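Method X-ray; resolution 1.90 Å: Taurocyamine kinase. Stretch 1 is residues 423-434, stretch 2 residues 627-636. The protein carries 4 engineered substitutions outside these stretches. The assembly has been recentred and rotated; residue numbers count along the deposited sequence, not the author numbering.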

# COMPACT_ATOMS: atom_id res chain seq x y z
N ILE A 423 13.15 -14.57 -1.76
CA ILE A 423 14.46 -15.18 -1.97
C ILE A 423 15.01 -15.08 -3.40
O ILE A 423 16.19 -15.32 -3.62
CB ILE A 423 14.45 -16.68 -1.54
CG1 ILE A 423 13.58 -17.52 -2.49
CG2 ILE A 423 13.97 -16.84 -0.10
CD1 ILE A 423 13.62 -19.00 -2.21
N CYS A 424 14.17 -14.75 -4.38
CA CYS A 424 14.66 -14.61 -5.77
C CYS A 424 14.38 -13.22 -6.36
O CYS A 424 13.42 -12.56 -5.97
CB CYS A 424 14.05 -15.69 -6.67
SG CYS A 424 14.82 -17.32 -6.49
N PRO A 425 15.24 -12.76 -7.28
CA PRO A 425 14.98 -11.46 -7.90
C PRO A 425 13.93 -11.57 -9.01
O PRO A 425 13.51 -12.69 -9.35
CB PRO A 425 16.34 -11.08 -8.49
CG PRO A 425 16.95 -12.40 -8.83
CD PRO A 425 16.51 -13.35 -7.74
N ARG A 426 13.53 -10.42 -9.54
CA ARG A 426 12.61 -10.34 -10.67
C ARG A 426 13.23 -9.49 -11.79
O ARG A 426 13.38 -8.29 -11.62
CB ARG A 426 11.27 -9.74 -10.25
CG ARG A 426 10.58 -10.46 -9.08
CD ARG A 426 10.20 -11.87 -9.41
NE ARG A 426 9.20 -12.39 -8.47
CZ ARG A 426 9.47 -12.99 -7.32
NH1 ARG A 426 10.73 -13.17 -6.94
NH2 ARG A 426 8.48 -13.42 -6.54
N THR A 427 13.54 -10.10 -12.93
CA THR A 427 14.27 -9.42 -13.99
C THR A 427 13.39 -8.44 -14.80
O THR A 427 12.15 -8.47 -14.69
CB THR A 427 14.90 -10.46 -14.93
OG1 THR A 427 13.86 -11.24 -15.53
CG2 THR A 427 15.85 -11.39 -14.14
N GLY A 428 14.02 -7.56 -15.58
CA GLY A 428 13.29 -6.52 -16.31
C GLY A 428 13.04 -6.83 -17.78
O GLY A 428 12.14 -6.25 -18.39
N GLU A 429 13.83 -7.72 -18.35
CA GLU A 429 13.66 -8.17 -19.74
C GLU A 429 14.62 -9.33 -19.99
O GLU A 429 15.54 -9.55 -19.20
CB GLU A 429 13.93 -7.03 -20.73
CG GLU A 429 15.38 -6.56 -20.79
CD GLU A 429 15.61 -5.65 -21.98
OE1 GLU A 429 15.13 -5.99 -23.08
OE2 GLU A 429 16.25 -4.59 -21.82
N ALA A 430 14.43 -10.04 -21.09
CA ALA A 430 15.23 -11.21 -21.40
C ALA A 430 16.71 -10.91 -21.41
O ALA A 430 17.51 -11.76 -21.02
CB ALA A 430 14.81 -11.81 -22.76
N GLU A 431 17.07 -9.71 -21.87
CA GLU A 431 18.48 -9.34 -22.02
C GLU A 431 19.21 -9.31 -20.67
O GLU A 431 20.44 -9.39 -20.60
CB GLU A 431 18.59 -7.98 -22.72
CG GLU A 431 20.03 -7.62 -23.11
CD GLU A 431 20.13 -6.23 -23.71
OE1 GLU A 431 19.36 -5.93 -24.64
OE2 GLU A 431 20.98 -5.43 -23.25
N CYS A 432 18.44 -9.20 -19.60
CA CYS A 432 19.00 -9.23 -18.26
C CYS A 432 19.87 -10.47 -18.05
O CYS A 432 20.90 -10.40 -17.36
CB CYS A 432 17.87 -9.17 -17.22
SG CYS A 432 17.16 -7.52 -17.02
N TYR A 433 19.49 -11.59 -18.67
CA TYR A 433 20.20 -12.84 -18.47
C TYR A 433 21.52 -12.94 -19.23
O TYR A 433 22.25 -13.91 -19.09
CB TYR A 433 19.30 -14.02 -18.85
CG TYR A 433 18.15 -14.20 -17.88
CD1 TYR A 433 18.33 -14.90 -16.68
CD2 TYR A 433 16.91 -13.65 -18.15
CE1 TYR A 433 17.27 -15.08 -15.78
CE2 TYR A 433 15.84 -13.80 -17.24
CZ TYR A 433 16.03 -14.52 -16.07
OH TYR A 433 14.97 -14.67 -15.18
N SER A 434 21.84 -11.95 -20.04
CA SER A 434 23.19 -11.89 -20.58
C SER A 434 23.91 -10.66 -20.01
O SER A 434 25.06 -10.76 -19.60
CB SER A 434 23.18 -11.88 -22.11
OG SER A 434 22.63 -10.68 -22.62
N TYR A 627 13.29 -21.63 -21.77
CA TYR A 627 12.34 -20.52 -21.81
C TYR A 627 12.69 -19.47 -20.76
O TYR A 627 12.99 -19.78 -19.60
CB TYR A 627 10.88 -21.01 -21.68
CG TYR A 627 10.42 -21.65 -22.98
CD1 TYR A 627 10.19 -20.88 -24.11
CD2 TYR A 627 10.27 -23.03 -23.08
CE1 TYR A 627 9.80 -21.46 -25.31
CE2 TYR A 627 9.89 -23.63 -24.27
CZ TYR A 627 9.66 -22.84 -25.38
OH TYR A 627 9.29 -23.42 -26.57
N ILE A 628 12.71 -18.23 -21.20
CA ILE A 628 13.01 -17.09 -20.33
C ILE A 628 11.76 -16.58 -19.65
O ILE A 628 10.70 -16.46 -20.28
CB ILE A 628 13.67 -15.96 -21.14
CG1 ILE A 628 15.04 -16.43 -21.62
CG2 ILE A 628 13.77 -14.65 -20.31
CD1 ILE A 628 15.52 -15.68 -22.83
N THR A 629 11.88 -16.31 -18.35
CA THR A 629 10.78 -15.82 -17.53
C THR A 629 11.30 -14.69 -16.64
O THR A 629 12.51 -14.53 -16.43
CB THR A 629 10.14 -16.94 -16.65
OG1 THR A 629 11.11 -17.48 -15.75
CG2 THR A 629 9.60 -18.08 -17.52
N CYS A 630 10.37 -13.91 -16.11
CA CYS A 630 10.71 -12.83 -15.20
C CYS A 630 11.51 -13.30 -13.98
O CYS A 630 12.59 -12.78 -13.70
CB CYS A 630 9.43 -12.11 -14.77
SG CYS A 630 9.68 -10.80 -13.61
N CYS A 631 10.98 -14.27 -13.24
CA CYS A 631 11.73 -14.84 -12.12
C CYS A 631 12.66 -15.96 -12.60
O CYS A 631 12.25 -16.83 -13.38
CB CYS A 631 10.77 -15.36 -11.04
SG CYS A 631 11.57 -15.78 -9.48
N PRO A 632 13.92 -15.93 -12.16
CA PRO A 632 14.88 -16.97 -12.54
C PRO A 632 14.49 -18.35 -12.00
O PRO A 632 15.00 -19.34 -12.46
CB PRO A 632 16.20 -16.48 -11.92
CG PRO A 632 16.01 -15.04 -11.67
CD PRO A 632 14.55 -14.85 -11.38
N SER A 633 13.59 -18.39 -11.03
CA SER A 633 13.14 -19.66 -10.48
C SER A 633 12.33 -20.47 -11.50
O SER A 633 12.18 -21.69 -11.37
CB SER A 633 12.29 -19.42 -9.23
OG SER A 633 11.04 -18.85 -9.57
N ASN A 634 11.79 -19.78 -12.51
CA ASN A 634 10.88 -20.43 -13.45
C ASN A 634 11.35 -20.57 -14.89
O ASN A 634 10.53 -20.64 -15.81
CB ASN A 634 9.54 -19.71 -13.43
CG ASN A 634 8.46 -20.58 -12.85
OD1 ASN A 634 7.97 -21.50 -13.52
ND2 ASN A 634 8.09 -20.33 -11.59
N LEU A 635 12.66 -20.64 -15.08
CA LEU A 635 13.29 -20.96 -16.36
C LEU A 635 13.25 -22.43 -16.81
O LEU A 635 12.72 -23.30 -16.13
CB LEU A 635 14.77 -20.54 -16.29
CG LEU A 635 15.06 -19.12 -15.88
CD1 LEU A 635 16.57 -19.00 -15.54
CD2 LEU A 635 14.68 -18.14 -16.98
N GLY A 636 13.85 -22.69 -17.97
CA GLY A 636 13.93 -24.03 -18.52
C GLY A 636 12.63 -24.41 -19.19
O GLY A 636 12.30 -23.92 -20.26

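Two irregular segments, separated by almost two hundred residues in sequence, lie against each other here and bury 546 Å² between them. The contact is made mainly by loop and turn segments, with Tyr433 in a helix that continues later in the chain, so the fit depends on individual side chains and a few backbone carbonyls that accept hydrogen bonds. The chains run in opposite senses: Arg426 lies nearest Cys631, Thr427 nearest Cys630 and Ala430 nearest Ile628.

The backbones are joined by a hydrogen bond at Thr427. Its amide N donates to Cys630 O at 2.9 Å with a nearly straight N-H...O angle of 167°, and its side chain, in the p rotamer, brings OG1 within 2.7 Å of the same Cys630 O. One carbonyl oxygen thus receives two hydrogen bonds from one residue. Threonine suits this place because its hydroxyl sits one short bond beyond CB, near enough to the main chain to share an acceptor with its own amide, while its methyl CG2 lies 4.4 Å from Pro632 CG.

The largest bump is Tyr433. It follows a type I turn from Glu429 to Cys432, closed by a hydrogen bond from Cys432 N to Glu429 O at 2.9 Å. Its CA-to-CB bond points toward the second stretch, and the ring enters a hollow lined by Ile628, Thr629, Pro632 and Leu635. Aliphatic carbons line much of this pocket: Tyr433 CE2 lies 3.8 Å from Ile628 CG2, CE1 lies 4.2 Å from Pro632 CB, and CZ lies 4.0 Å from Leu635 CD2. Pro632 CB approaches the ring at its edge. At the bottom, Tyr433 OH donates to Thr629 O at 2.8 Å, so the buried hydroxyl has a partner. A tyrosine fits well, since its flat ring fills the apolar space and its para hydroxyl reaches the main chain beyond. The CA-to-CB bond of Thr629 points away from the first stretch, and its OG1 donates to Cys631 O at 2.7 Å.

Ile628 makes a smaller projection between tyrosine and turn. Its CG2 methyl also touches Ala430, 3.9 Å from Ala430 CB; alanine's short side chain meets the branched isoleucine with a single methyl.

Toward the start of the first stretch, two prolines, two cysteines and an arginine pack together. The rings of Pro425 and Pro632 meet with their CG atoms 4.0 Å apart, two rigid apolar surfaces in contact. Pro425 O lies 3.1 Å from Pro632 CD, and this buried carbonyl has no hydrogen-bonding partner in the model. Nearby, Cys631 SG is a polarizable bump that rests 3.7 Å from Cys424 CB and lies over one face of the Arg426 guanidinium, 3.7 Å from its NH1. The sulfur also accepts a weak hydrogen bond from Ser633 N at 3.6 Å. Large and only mildly polar, it can meet both an aliphatic carbon and the flat surface of a guanidinium, while Arg426 NE finds its hydrogen bond elsewhere in the structure.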